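Local coordinates for protein D-alanine--D-alanine ligase (Coxiella burnetii, PDB 3TQT) that probably joins two D-alanine molecules at the expense of ATP, giving the D-alanyl-D-alanine dipeptide needed for peptidoglycan synthesis, at residues 156-160 against 174-178; 168-172 against 199-205; 228-234 against 300-306; 240-245 against 283-288. One frame throughout, in Å; residues are numbered along the deposited sequence.

Overall arrangement
All four contacts lie in the ATP-grasp part of the chain. Segment 156-160 leads into an edge strand and opens contact 1; segment 168-172 opens contact 2 before 174-178 closes contact 1, so the two loops cross. Contact 2 closes at 199-205, and both share helix 170-177, packed against the four-stranded antiparallel sheet. Further on, 228-234 opens contact 3. Contact 4 (240-245 with 283-288) opens and closes inside that loop, laying helix 277-293 on the five-stranded antiparallel sheet before 300-306 pairs with 228-234. Contacts 3 and 4 meet at Ala233 O and Ser243 N, 2.7 Å, a probable hydrogen bond between neighbouring strands, while Val156 CG2 meets Phe305 CD2 at 3.8 Å, bringing contact 1 against contact 3.

Contact 1 (156-160 against 174-178); sequences VDWHT and LLDRW
The indole of Trp178 presses its edge against the backbone of Trp158 and His159, with CZ2 3.9 Å from Trp158 C and CH2 4.0 Å from His159 N; chi1 m and chi2 -32° turn it so. Residues 156-158 are extended and run into the strand that starts at His159. Opposite them is the last turn of a helix, Leu174 to Arg177, in which Trp178 N bonds to Leu174 O at 2.8 Å. CA atoms are 8.0 Å apart at His159-Leu174 and 8.7 Å at Asp157-Trp178. Asp157, chi1 t, reaches across so that its OD2 accepts from Trp178 NE1 at 2.7 Å, N-H...O angle 155°. The same OD2 lies 3.4 Å from Arg177 CD and forms a long salt bridge to Arg177 NH1, 3.7 Å, the arginine being t, t, m. This is helix-on-sheet packing at the surface of an ATP-grasp subdomain: the C-terminal end of helix 170-177 rests beside the edge strand 159-161 of a four-stranded antiparallel sheet, whose next strand, 219-223, also touches Leu174 and Trp178. His159 (t) sets CB 3.7 Å from Leu174 CD2, and one water bridges its ND1 to Arg177 NH1, 2.8 Å from each. Trp158, chi1 p, turns its CB away and packs on helix 141-150, whose Arg149 forms a salt bridge with Asp157 OD1.

Contact 2 (168-172 against 199-205); sequences EGVYQ and VKTETEF
Two helix N-termini meet here. Gly169 (phi 82°) is the N-cap of the helix starting at Val170. Val199 ends a strand, Lys200 turns, and Thr201 N-caps the helix starting at Glu202, its OG1 accepting from Glu204 N at 3.0 Å. The closest CA pair is Tyr171-Glu202, 6.1 Å. Tyr171 (t, chi2 67°) lies across the start of the helix at Glu202: Glu202 CA sits over its ring face in a CH-pi contact, 3.8 Å from the centroid, and Tyr171 CD1 is 3.5 Å from Phe205 CB. Tyr171 CB lies over the face of Phe205 (t), 4.0 Å from that centroid, while Phe205 CZ takes Val170 CG1 at 3.8 Å. At its tip Tyr171 OH is 3.0 Å from Lys200 O, at best a weak hydrogen bond, and a water links it (2.8 Å) to Val199 O (2.9 Å). Two further waters run from Glu202: OE2 (2.7 Å) to Tyr171 N (3.1 Å), and OE1 (3.0 Å) to Gln172 N (2.8 Å). Apolar and CH-pi packing thus holds helices 170-177 and 202-212 together on the small antiparallel sheet, and the Glu202 carboxylate reaches first-turn amides through water.

Contact 3 (228-234 against 300-306); sequences REIECAV and ARVDFFV
Two carboxylates crowd one arginine on one face of this strand pair: Glu231 OE2 and Asp303 OD1 are only 3.7 Å apart. Arg301 binds Asp303 in plane, NE to OD1 2.8 Å and NH2 to OD2 2.9 Å, whereas Glu231 lies over the guanidinium face, its OE1 3.3 Å from Arg301 NE, a purely electrostatic bridge. Beneath lies a regular antiparallel ladder, both strands extended, with axes 4.6 Å apart at 151°. Arg228-Val306, Ile230-Phe304, Cys232-Val302 and Val234-Ala300 are hydrogen-bonded pairs, from Phe304 N to Ile230 O at 2.7 Å up to Ala300 N to Val234 O at 3.2 Å; Glu229-Phe305, Glu231-Asp303 (CA to CA 4.5 Å) and Ala233-Arg301 are the non-hydrogen-bonded pairs between them. The face with Ile230, Cys232, Val234 and Phe304 is largely apolar and looks to helix 277-293: Ile230 CG1 meets Val306 CG2 at 3.6 Å, and Cys232 CB meets Phe304 CE2 (chi1 m) at 4.0 Å. Arg228, at the end of this face, forms a salt bridge with Glu247. On the face of Glu231 and Asp303, a water ties Glu229 OE1 (3.0 Å) to Phe304 O (2.8 Å). In this ATP-grasp sheet Asp303 is a predicted magnesium ligand beside Glu316 and Asn318. With no metal here, Arg301 balances Glu231 and Asp303, and Asp303 would probably have to share or give up this pairing to bind magnesium.

Contact 4 (240-245 against 283-288); sequences PKASLP and IQQIAI
Ala242 drops its methyl onto the ridge that Gln284 and Ile288 form one turn apart on the helix: CB is 3.7 Å from Gln284 O, 3.8 Å from Gln284 CB and 3.8 Å from Ile288 CD1. The nearest CA pairs are Ala242-Gln284 at 5.4 Å, Pro240-Ile288 at 5.9 Å and Pro245-Ile283 at 7.1 Å, so the extended segment descends the helix from its later to its earlier turn. Ile288 (m, t) fills the hollow between Pro240 and Ala242, with CG2 4.1 Å from Pro240 CB and CD1 3.6 Å from Pro240 O. This is strand-on-helix packing within the ATP-grasp fold: helix 277-293 covers one face of the five-stranded antiparallel sheet, its Ile283 and Ala287 reaching Ile230, Val234 and Phe304 of the central strands while 240-245 passes along its flank. At Ser243 Gln284 (m, t) reaches the backbone, NE2 donating to Ser243 O at 2.9 Å and 164°. Leu244 points its CB away, yet its CD2 curls back to 3.7 Å from Gln284 NE2. Beyond, the ring of Pro245 faces the helix, CG 4.2 Å from Ile283 CG2, and Leu275 touches both residues.

Contact 1 (156-160 against 174-178)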
loop_
_atom_site.group_PDB
_atom_site.type_symbol
_atom_site.label_atom_id
_atom_site.label_comp_id
_atom_site.label_asym_id
_atom_site.label_seq_id
_atom_site.Cartn_x
_atom_site.Cartn_y
_atom_site.Cartn_z
ATOM N N VAL A 156 19.855 7.144 -7.715
ATOM C CA VAL A 156 19.921 8.493 -8.253
ATOM C C VAL A 156 19.330 9.424 -7.205
ATOM O O VAL A 156 18.243 9.170 -6.688
ATOM C CB VAL A 156 19.121 8.604 -9.558
ATOM C CG1 VAL A 156 19.115 10.051 -10.059
ATOM C CG2 VAL A 156 19.708 7.663 -10.616
ATOM N N ASP A 157 20.048 10.492 -6.875
ATOM C CA ASP A 157 19.597 11.367 -5.806
ATOM C C ASP A 157 18.310 12.062 -6.209
ATOM O O ASP A 157 17.971 12.127 -7.391
ATOM C CB ASP A 157 20.668 12.389 -5.409
ATOM C CG ASP A 157 20.386 13.025 -4.041
ATOM O OD1 ASP A 157 19.644 12.414 -3.227
ATOM O OD2 ASP A 157 20.898 14.135 -3.771
ATOM N N TRP A 158 17.582 12.560 -5.217
ATOM C CA TRP A 158 16.301 13.195 -5.484
ATOM C C TRP A 158 15.995 14.196 -4.399
ATOM O O TRP A 158 16.602 14.179 -3.330
ATOM C CB TRP A 158 15.182 12.153 -5.542
ATOM C CG TRP A 158 14.750 11.677 -4.180
ATOM C CD1 TRP A 158 13.606 12.020 -3.512
ATOM C CD2 TRP A 158 15.465 10.782 -3.317
ATOM N NE1 TRP A 158 13.558 11.379 -2.297
ATOM C CE2 TRP A 158 14.692 10.620 -2.150
ATOM C CE3 TRP A 158 16.688 10.105 -3.421
ATOM C CZ2 TRP A 158 15.100 9.807 -1.087
ATOM C CZ3 TRP A 158 17.091 9.298 -2.374
ATOM C CH2 TRP A 158 16.292 9.146 -1.222
ATOM N N HIS A 159 15.041 15.070 -4.677
ATOM C CA HIS A 159 14.534 15.967 -3.656
ATOM C C HIS A 159 13.038 16.089 -3.802
ATOM O O HIS A 159 12.548 16.529 -4.831
ATOM C CB HIS A 159 15.172 17.353 -3.767
ATOM C CG HIS A 159 14.744 18.276 -2.674
ATOM N ND1 HIS A 159 15.219 18.168 -1.386
ATOM C CD2 HIS A 159 13.844 19.288 -2.660
ATOM C CE1 HIS A 159 14.653 19.093 -0.631
ATOM N NE2 HIS A 159 13.815 19.786 -1.378
ATOM N N THR A 160 12.315 15.685 -2.766
ATOM C CA THR A 160 10.866 15.705 -2.796
ATOM C C THR A 160 10.357 17.105 -2.444
ATOM O O THR A 160 10.913 17.768 -1.577
ATOM C CB THR A 160 10.307 14.699 -1.781
ATOM O OG1 THR A 160 10.673 13.367 -2.183
ATOM C CG2 THR A 160 8.780 14.811 -1.667
ATOM N N LEU A 174 19.710 22.766 -5.103
ATOM C CA LEU A 174 19.872 21.510 -5.825
ATOM C C LEU A 174 21.005 21.609 -6.832
ATOM O O LEU A 174 21.789 20.669 -6.981
ATOM C CB LEU A 174 18.557 21.094 -6.486
ATOM C CG LEU A 174 17.466 20.762 -5.456
ATOM C CD1 LEU A 174 16.215 20.268 -6.129
ATOM C CD2 LEU A 174 17.965 19.723 -4.464
ATOM N N LEU A 175 21.111 22.752 -7.508
ATOM C CA LEU A 175 22.251 22.973 -8.384
ATOM C C LEU A 175 23.545 22.873 -7.580
ATOM O O LEU A 175 24.515 22.294 -8.039
ATOM C CB LEU A 175 22.163 24.325 -9.093
ATOM C CG LEU A 175 21.517 24.283 -10.479
ATOM C CD1 LEU A 175 20.068 23.879 -10.364
ATOM C CD2 LEU A 175 21.647 25.634 -11.165
ATOM N N ASP A 176 23.537 23.404 -6.363
ATOM C CA ASP A 176 24.728 23.378 -5.518
ATOM C C ASP A 176 25.066 21.961 -5.101
ATOM O O ASP A 176 26.234 21.620 -4.933
ATOM C CB ASP A 176 24.526 24.218 -4.260
ATOM C CG ASP A 176 24.498 25.707 -4.546
ATOM O OD1 ASP A 176 25.033 26.124 -5.589
ATOM O OD2 ASP A 176 23.933 26.461 -3.726
ATOM N N ARG A 177 24.031 21.147 -4.920
ATOM C CA ARG A 177 24.198 19.792 -4.427
ATOM C C ARG A 177 24.601 18.871 -5.552
ATOM O O ARG A 177 25.339 17.910 -5.354
ATOM C CB ARG A 177 22.881 19.286 -3.812
ATOM C CG ARG A 177 22.985 17.876 -3.259
ATOM C CD ARG A 177 21.622 17.315 -2.887
ATOM N NE ARG A 177 20.899 18.182 -1.960
ATOM C CZ ARG A 177 19.704 17.888 -1.454
ATOM N NH1 ARG A 177 19.104 16.752 -1.790
ATOM N NH2 ARG A 177 19.107 18.731 -0.619
ATOM N N TRP A 178 24.106 19.172 -6.744
ATOM C CA TRP A 178 24.344 18.312 -7.891
ATOM C C TRP A 178 25.195 19.030 -8.955
ATOM O O TRP A 178 26.006 18.389 -9.616
ATOM C CB TRP A 178 23.011 17.834 -8.477
ATOM C CG TRP A 178 22.125 17.109 -7.460
ATOM C CD1 TRP A 178 22.544 16.333 -6.409
ATOM C CD2 TRP A 178 20.691 17.114 -7.404
ATOM N NE1 TRP A 178 21.459 15.862 -5.704
ATOM C CE2 TRP A 178 20.312 16.319 -6.295
ATOM C CE3 TRP A 178 19.692 17.705 -8.182
ATOM C CZ2 TRP A 178 18.972 16.105 -5.946
ATOM C CZ3 TRP A 178 18.354 17.488 -7.837
ATOM C CH2 TRP A 178 18.011 16.696 -6.728
HETATM O O HOH W 1 16.757 16.087 -0.344
#

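Contact 2 (168-172 against 199-205)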
loop_
_atom_site.group_PDB
_atom_site.type_symbol
_atom_site.label_atom_id
_atom_site.label_comp_id
_atom_site.label_asym_id
_atom_site.label_seq_id
_atom_site.Cartn_x
_atom_site.Cartn_y
_atom_site.Cartn_z
ATOM N N GLU A 168 11.165 28.670 -3.743
ATOM C CA GLU A 168 12.302 29.578 -3.782
ATOM C C GLU A 168 13.516 28.972 -3.082
ATOM O O GLU A 168 13.393 28.339 -2.030
ATOM C CB GLU A 168 11.925 30.905 -3.125
ATOM C CG GLU A 168 10.919 31.728 -3.926
ATOM C CD GLU A 168 9.463 31.374 -3.619
ATOM O OE1 GLU A 168 9.209 30.506 -2.759
ATOM O OE2 GLU A 168 8.568 31.974 -4.251
ATOM N N GLY A 169 14.687 29.151 -3.685
ATOM C CA GLY A 169 15.924 28.682 -3.095
ATOM C C GLY A 169 16.184 27.212 -3.356
ATOM O O GLY A 169 17.319 26.745 -3.242
ATOM N N VAL A 170 15.139 26.471 -3.706
ATOM C CA VAL A 170 15.306 25.035 -3.934
ATOM C C VAL A 170 16.172 24.752 -5.149
ATOM O O VAL A 170 17.114 23.970 -5.068
ATOM C CB VAL A 170 13.964 24.302 -4.072
ATOM C CG1 VAL A 170 14.200 22.809 -4.365
ATOM C CG2 VAL A 170 13.162 24.464 -2.792
ATOM N N TYR A 171 15.840 25.383 -6.269
ATOM C CA TYR A 171 16.606 25.214 -7.494
ATOM C C TYR A 171 18.087 25.398 -7.226
ATOM O O TYR A 171 18.899 24.537 -7.571
ATOM C CB TYR A 171 16.149 26.209 -8.555
ATOM C CG TYR A 171 16.844 26.052 -9.882
ATOM C CD1 TYR A 171 16.648 24.917 -10.654
ATOM C CD2 TYR A 171 17.691 27.052 -10.378
ATOM C CE1 TYR A 171 17.278 24.769 -11.878
ATOM C CE2 TYR A 171 18.328 26.912 -11.598
ATOM C CZ TYR A 171 18.111 25.763 -12.343
ATOM O OH TYR A 171 18.727 25.594 -13.557
ATOM N N GLN A 172 18.433 26.521 -6.595
ATOM C CA GLN A 172 19.827 26.861 -6.353
ATOM C C GLN A 172 20.507 25.853 -5.449
ATOM O O GLN A 172 21.660 25.490 -5.669
ATOM C CB GLN A 172 19.958 28.261 -5.736
ATOM C CG GLN A 172 21.396 28.750 -5.740
ATOM C CD GLN A 172 21.979 28.707 -7.133
ATOM O OE1 GLN A 172 21.490 29.384 -8.028
ATOM N NE2 GLN A 172 22.993 27.870 -7.338
ATOM N N VAL A 199 14.395 20.740 -16.836
ATOM C CA VAL A 199 14.526 22.165 -16.586
ATOM C C VAL A 199 15.991 22.583 -16.575
ATOM O O VAL A 199 16.845 21.897 -16.013
ATOM C CB VAL A 199 13.862 22.591 -15.255
ATOM C CG1 VAL A 199 12.369 22.218 -15.246
ATOM C CG2 VAL A 199 14.581 21.952 -14.074
ATOM N N LYS A 200 16.263 23.727 -17.186
ATOM C CA LYS A 200 17.622 24.244 -17.320
ATOM C C LYS A 200 17.785 25.609 -16.649
ATOM O O LYS A 200 18.906 26.109 -16.509
ATOM C CB LYS A 200 17.999 24.333 -18.800
ATOM C CG LYS A 200 19.422 23.883 -19.117
ATOM C CD LYS A 200 19.790 24.210 -20.560
ATOM C CE LYS A 200 20.430 25.594 -20.690
ATOM N NZ LYS A 200 19.787 26.660 -19.855
ATOM N N THR A 201 16.673 26.218 -16.239
ATOM C CA THR A 201 16.732 27.525 -15.582
ATOM C C THR A 201 15.851 27.581 -14.339
ATOM O O THR A 201 14.980 26.743 -14.162
ATOM C CB THR A 201 16.276 28.671 -16.520
ATOM O OG1 THR A 201 14.876 28.528 -16.799
ATOM C CG2 THR A 201 17.059 28.662 -17.809
ATOM N N GLU A 202 16.076 28.585 -13.494
ATOM C CA GLU A 202 15.250 28.795 -12.306
ATOM C C GLU A 202 13.794 28.937 -12.704
ATOM O O GLU A 202 12.906 28.350 -12.088
ATOM C CB GLU A 202 15.669 30.071 -11.573
ATOM C CG GLU A 202 14.591 30.601 -10.616
ATOM C CD GLU A 202 14.523 29.803 -9.336
ATOM O OE1 GLU A 202 15.603 29.527 -8.775
ATOM O OE2 GLU A 202 13.404 29.443 -8.889
ATOM N N THR A 203 13.559 29.747 -13.729
ATOM C CA THR A 203 12.215 30.000 -14.227
ATOM C C THR A 203 11.559 28.721 -14.721
ATOM O O THR A 203 10.403 28.453 -14.412
ATOM C CB THR A 203 12.227 31.051 -15.360
ATOM O OG1 THR A 203 12.672 32.307 -14.833
ATOM C CG2 THR A 203 10.833 31.217 -15.962
ATOM N N GLU A 204 12.293 27.929 -15.491
ATOM C CA GLU A 204 11.765 26.656 -15.963
ATOM C C GLU A 204 11.438 25.781 -14.775
ATOM O O GLU A 204 10.422 25.077 -14.771
ATOM C CB GLU A 204 12.753 25.952 -16.894
ATOM C CG GLU A 204 12.767 26.548 -18.297
ATOM C CD GLU A 204 13.828 25.938 -19.199
ATOM O OE1 GLU A 204 14.224 24.773 -18.976
ATOM O OE2 GLU A 204 14.267 26.632 -20.133
ATOM N N PHE A 205 12.299 25.841 -13.760
ATOM C CA PHE A 205 12.124 25.010 -12.575
ATOM C C PHE A 205 10.780 25.295 -11.930
ATOM O O PHE A 205 9.967 24.384 -11.728
ATOM C CB PHE A 205 13.246 25.253 -11.565
ATOM C CG PHE A 205 13.023 24.575 -10.245
ATOM C CD1 PHE A 205 13.180 23.203 -10.117
ATOM C CD2 PHE A 205 12.663 25.309 -9.129
ATOM C CE1 PHE A 205 12.976 22.586 -8.905
ATOM C CE2 PHE A 205 12.456 24.697 -7.913
ATOM C CZ PHE A 205 12.616 23.330 -7.804
HETATM O O HOH W 2 13.894 27.803 -6.755
HETATM O O HOH W 3 19.102 23.016 -14.629
HETATM O O HOH W 4 16.750 28.653 -6.139
#

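Contact 3 (228-234 against 300-306)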
loop_
_atom_site.group_PDB
_atom_site.type_symbol
_atom_site.label_atom_id
_atom_site.label_comp_id
_atom_site.label_asym_id
_atom_site.label_seq_id
_atom_site.Cartn_x
_atom_site.Cartn_y
_atom_site.Cartn_z
ATOM N N ARG A 228 23.855 5.297 -19.146
ATOM C CA ARG A 228 22.943 4.439 -19.867
ATOM C C ARG A 228 21.798 4.011 -18.961
ATOM O O ARG A 228 21.977 3.830 -17.756
ATOM C CB ARG A 228 23.687 3.220 -20.409
ATOM C CG ARG A 228 24.818 3.584 -21.348
ATOM C CD ARG A 228 25.071 2.468 -22.326
ATOM N NE ARG A 228 26.014 1.485 -21.820
ATOM C CZ ARG A 228 26.196 0.288 -22.369
ATOM N NH1 ARG A 228 25.474 -0.081 -23.423
ATOM N NH2 ARG A 228 27.087 -0.546 -21.852
ATOM N N GLU A 229 20.614 3.870 -19.550
ATOM C CA GLU A 229 19.456 3.383 -18.812
ATOM C C GLU A 229 19.387 1.881 -18.980
ATOM O O GLU A 229 19.026 1.381 -20.045
ATOM C CB GLU A 229 18.179 4.046 -19.312
ATOM C CG GLU A 229 18.251 5.562 -19.267
ATOM C CD GLU A 229 16.902 6.187 -19.040
ATOM O OE1 GLU A 229 16.089 5.591 -18.302
ATOM O OE2 GLU A 229 16.655 7.271 -19.601
ATOM N N ILE A 230 19.760 1.176 -17.917
ATOM C CA ILE A 230 19.868 -0.274 -17.929
ATOM C C ILE A 230 18.719 -0.833 -17.104
ATOM O O ILE A 230 18.329 -0.249 -16.086
ATOM C CB ILE A 230 21.210 -0.716 -17.335
ATOM C CG1 ILE A 230 22.371 -0.075 -18.116
ATOM C CG2 ILE A 230 21.317 -2.245 -17.305
ATOM C CD1 ILE A 230 22.370 -0.394 -19.592
ATOM N N GLU A 231 18.142 -1.937 -17.561
ATOM C CA GLU A 231 17.027 -2.529 -16.848
ATOM C C GLU A 231 17.339 -3.976 -16.532
ATOM O O GLU A 231 18.161 -4.604 -17.195
ATOM C CB GLU A 231 15.755 -2.432 -17.678
ATOM C CG GLU A 231 15.434 -1.021 -18.116
ATOM C CD GLU A 231 14.125 -0.951 -18.861
ATOM O OE1 GLU A 231 13.656 -2.014 -19.316
ATOM O OE2 GLU A 231 13.563 0.155 -18.970
ATOM N N CYS A 232 16.689 -4.493 -15.500
ATOM C CA CYS A 232 16.899 -5.868 -15.092
ATOM C C CYS A 232 15.584 -6.421 -14.567
ATOM O O CYS A 232 14.926 -5.801 -13.732
ATOM C CB CYS A 232 17.989 -5.938 -14.022
ATOM S SG CYS A 232 18.410 -7.606 -13.494
ATOM N N ALA A 233 15.197 -7.578 -15.086
ATOM C CA ALA A 233 13.950 -8.206 -14.693
ATOM C C ALA A 233 14.236 -9.131 -13.529
ATOM O O ALA A 233 15.136 -9.962 -13.599
ATOM C CB ALA A 233 13.361 -8.982 -15.849
ATOM N N VAL A 234 13.475 -8.966 -12.454
ATOM C CA VAL A 234 13.601 -9.820 -11.277
ATOM C C VAL A 234 12.360 -10.698 -11.141
ATOM O O VAL A 234 11.230 -10.262 -11.392
ATOM C CB VAL A 234 13.802 -8.982 -10.003
ATOM C CG1 VAL A 234 13.899 -9.882 -8.765
ATOM C CG2 VAL A 234 15.052 -8.123 -10.132
ATOM N N ALA A 300 9.524 -7.728 -10.610
ATOM C CA ALA A 300 9.753 -6.301 -10.714
ATOM C C ALA A 300 10.726 -6.071 -11.851
ATOM O O ALA A 300 11.629 -6.873 -12.077
ATOM C CB ALA A 300 10.340 -5.758 -9.430
ATOM N N ARG A 301 10.557 -4.966 -12.559
ATOM C CA ARG A 301 11.631 -4.496 -13.397
ATOM C C ARG A 301 12.340 -3.367 -12.665
ATOM O O ARG A 301 11.722 -2.351 -12.342
ATOM C CB ARG A 301 11.115 -4.000 -14.739
ATOM C CG ARG A 301 12.205 -3.937 -15.783
ATOM C CD ARG A 301 11.699 -3.269 -17.040
ATOM N NE ARG A 301 11.471 -1.849 -16.799
ATOM C CZ ARG A 301 10.378 -1.194 -17.166
ATOM N NH1 ARG A 301 9.399 -1.836 -17.790
ATOM N NH2 ARG A 301 10.271 0.105 -16.911
ATOM N N VAL A 302 13.629 -3.558 -12.392
ATOM C CA VAL A 302 14.432 -2.524 -11.747
ATOM C C VAL A 302 15.172 -1.743 -12.809
ATOM O O VAL A 302 15.903 -2.328 -13.623
ATOM C CB VAL A 302 15.466 -3.123 -10.788
ATOM C CG1 VAL A 302 16.162 -2.005 -10.015
ATOM C CG2 VAL A 302 14.802 -4.109 -9.839
ATOM N N ASP A 303 14.961 -0.428 -12.808
ATOM C CA ASP A 303 15.547 0.462 -13.800
ATOM C C ASP A 303 16.686 1.221 -13.158
ATOM O O ASP A 303 16.535 1.787 -12.076
ATOM C CB ASP A 303 14.506 1.438 -14.347
ATOM C CG ASP A 303 13.359 0.731 -15.065
ATOM O OD1 ASP A 303 13.452 -0.494 -15.320
ATOM O OD2 ASP A 303 12.361 1.409 -15.373
ATOM N N PHE A 304 17.825 1.199 -13.834
ATOM C CA PHE A 304 19.047 1.793 -13.329
ATOM C C PHE A 304 19.557 2.867 -14.271
ATOM O O PHE A 304 19.205 2.901 -15.456
ATOM C CB PHE A 304 20.159 0.756 -13.305
ATOM C CG PHE A 304 19.917 -0.415 -12.407
ATOM C CD1 PHE A 304 20.518 -0.483 -11.166
ATOM C CD2 PHE A 304 19.163 -1.488 -12.835
ATOM C CE1 PHE A 304 20.324 -1.579 -10.355
ATOM C CE2 PHE A 304 18.965 -2.588 -12.030
ATOM C CZ PHE A 304 19.546 -2.642 -10.797
ATOM N N PHE A 305 20.433 3.714 -13.742
ATOM C CA PHE A 305 21.395 4.439 -14.569
ATOM C C PHE A 305 22.755 3.810 -14.312
ATOM O O PHE A 305 23.085 3.459 -13.177
ATOM C CB PHE A 305 21.421 5.927 -14.217
ATOM C CG PHE A 305 20.360 6.720 -14.913
ATOM C CD1 PHE A 305 20.591 7.255 -16.165
ATOM C CD2 PHE A 305 19.122 6.906 -14.326
ATOM C CE1 PHE A 305 19.608 7.980 -16.816
ATOM C CE2 PHE A 305 18.136 7.630 -14.967
ATOM C CZ PHE A 305 18.380 8.164 -16.216
ATOM N N VAL A 306 23.528 3.620 -15.373
ATOM C CA VAL A 306 24.929 3.264 -15.219
ATOM C C VAL A 306 25.742 4.424 -15.768
ATOM O O VAL A 306 25.655 4.744 -16.951
ATOM C CB VAL A 306 25.290 1.982 -15.968
ATOM C CG1 VAL A 306 26.792 1.724 -15.872
ATOM C CG2 VAL A 306 24.509 0.823 -15.408
HETATM O O HOH W 5 16.573 3.730 -16.021
#

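Contact 4 (240-245 against 283-288)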
loop_
_atom_site.group_PDB
_atom_site.type_symbol
_atom_site.label_atom_id
_atom_site.label_comp_id
_atom_site.label_asym_id
_atom_site.label_seq_id
_atom_site.Cartn_x
_atom_site.Cartn_y
_atom_site.Cartn_z
ATOM N N PRO A 240 14.740 -14.317 -5.085
ATOM C CA PRO A 240 14.612 -13.641 -6.382
ATOM C C PRO A 240 15.778 -13.945 -7.310
ATOM O O PRO A 240 16.916 -14.058 -6.854
ATOM C CB PRO A 240 14.633 -12.148 -6.010
ATOM C CG PRO A 240 14.431 -12.099 -4.515
ATOM C CD PRO A 240 15.019 -13.370 -3.995
ATOM N N LYS A 241 15.477 -14.063 -8.601
ATOM C CA LYS A 241 16.480 -14.267 -9.639
ATOM C C LYS A 241 16.448 -13.073 -10.572
ATOM O O LYS A 241 15.405 -12.451 -10.767
ATOM C CB LYS A 241 16.199 -15.544 -10.437
ATOM C CG LYS A 241 16.363 -16.829 -9.635
ATOM C CD LYS A 241 16.008 -18.054 -10.477
ATOM C CE LYS A 241 14.577 -17.978 -11.016
ATOM N NZ LYS A 241 14.122 -19.246 -11.678
ATOM N N ALA A 242 17.595 -12.750 -11.147
ATOM C CA ALA A 242 17.687 -11.577 -11.997
ATOM C C ALA A 242 18.012 -11.989 -13.426
ATOM O O ALA A 242 18.809 -12.895 -13.649
ATOM C CB ALA A 242 18.740 -10.627 -11.451
ATOM N N SER A 243 17.381 -11.327 -14.390
ATOM C CA SER A 243 17.638 -11.580 -15.804
ATOM C C SER A 243 18.968 -10.970 -16.199
ATOM O O SER A 243 19.586 -10.247 -15.427
ATOM C CB SER A 243 16.545 -10.933 -16.659
ATOM O OG SER A 243 16.659 -9.510 -16.603
ATOM N N LEU A 244 19.409 -11.262 -17.414
ATOM C CA LEU A 244 20.468 -10.477 -18.011
ATOM C C LEU A 244 19.944 -9.057 -18.161
ATOM O O LEU A 244 18.761 -8.850 -18.457
ATOM C CB LEU A 244 20.869 -11.050 -19.366
ATOM C CG LEU A 244 21.505 -12.436 -19.246
ATOM C CD1 LEU A 244 21.806 -13.027 -20.607
ATOM C CD2 LEU A 244 22.762 -12.369 -18.386
ATOM N N PRO A 245 20.818 -8.072 -17.951
ATOM C CA PRO A 245 20.440 -6.661 -18.056
ATOM C C PRO A 245 20.026 -6.325 -19.481
ATOM O O PRO A 245 20.527 -6.938 -20.421
ATOM C CB PRO A 245 21.745 -5.921 -17.733
ATOM C CG PRO A 245 22.619 -6.932 -17.054
ATOM C CD PRO A 245 22.250 -8.244 -17.662
ATOM N N ILE A 283 24.538 -4.948 -11.437
ATOM C CA ILE A 283 23.160 -4.713 -11.834
ATOM C C ILE A 283 22.261 -5.844 -11.330
ATOM O O ILE A 283 21.223 -5.613 -10.718
ATOM C CB ILE A 283 23.059 -4.571 -13.356
ATOM C CG1 ILE A 283 23.767 -3.277 -13.792
ATOM C CG2 ILE A 283 21.595 -4.584 -13.788
ATOM C CD1 ILE A 283 23.921 -3.121 -15.279
ATOM N N GLN A 284 22.673 -7.078 -11.574
ATOM C CA GLN A 284 21.860 -8.209 -11.169
ATOM C C GLN A 284 21.733 -8.289 -9.649
ATOM O O GLN A 284 20.636 -8.500 -9.126
ATOM C CB GLN A 284 22.405 -9.505 -11.773
ATOM C CG GLN A 284 22.152 -9.597 -13.274
ATOM C CD GLN A 284 22.880 -10.751 -13.925
ATOM O OE1 GLN A 284 24.047 -11.003 -13.641
ATOM N NE2 GLN A 284 22.188 -11.463 -14.799
ATOM N N GLN A 285 22.836 -8.085 -8.933
ATOM C CA GLN A 285 22.776 -8.238 -7.485
ATOM C C GLN A 285 21.967 -7.135 -6.828
ATOM O O GLN A 285 21.201 -7.390 -5.899
ATOM C CB GLN A 285 24.158 -8.304 -6.852
ATOM C CG GLN A 285 24.089 -8.646 -5.364
ATOM C CD GLN A 285 23.513 -10.037 -5.105
ATOM O OE1 GLN A 285 24.132 -11.040 -5.450
ATOM N NE2 GLN A 285 22.319 -10.097 -4.501
ATOM N N ILE A 286 22.137 -5.914 -7.314
ATOM C CA ILE A 286 21.419 -4.776 -6.760
ATOM C C ILE A 286 19.941 -4.894 -7.095
ATOM O O ILE A 286 19.085 -4.581 -6.271
ATOM C CB ILE A 286 21.975 -3.438 -7.289
ATOM C CG1 ILE A 286 23.418 -3.248 -6.808
ATOM C CG2 ILE A 286 21.121 -2.275 -6.798
ATOM C CD1 ILE A 286 24.064 -1.998 -7.335
ATOM N N ALA A 287 19.635 -5.364 -8.296
ATOM C CA ALA A 287 18.221 -5.590 -8.646
ATOM C C ALA A 287 17.554 -6.545 -7.648
ATOM O O ALA A 287 16.444 -6.288 -7.167
ATOM C CB ALA A 287 18.085 -6.108 -10.072
ATOM N N ILE A 288 18.238 -7.643 -7.340
ATOM C CA ILE A 288 17.735 -8.619 -6.387
ATOM C C ILE A 288 17.645 -8.022 -4.990
ATOM O O ILE A 288 16.645 -8.193 -4.304
ATOM C CB ILE A 288 18.622 -9.871 -6.348
ATOM C CG1 ILE A 288 18.368 -10.723 -7.590
ATOM C CG2 ILE A 288 18.353 -10.663 -5.086
ATOM C CD1 ILE A 288 19.468 -11.726 -7.856
#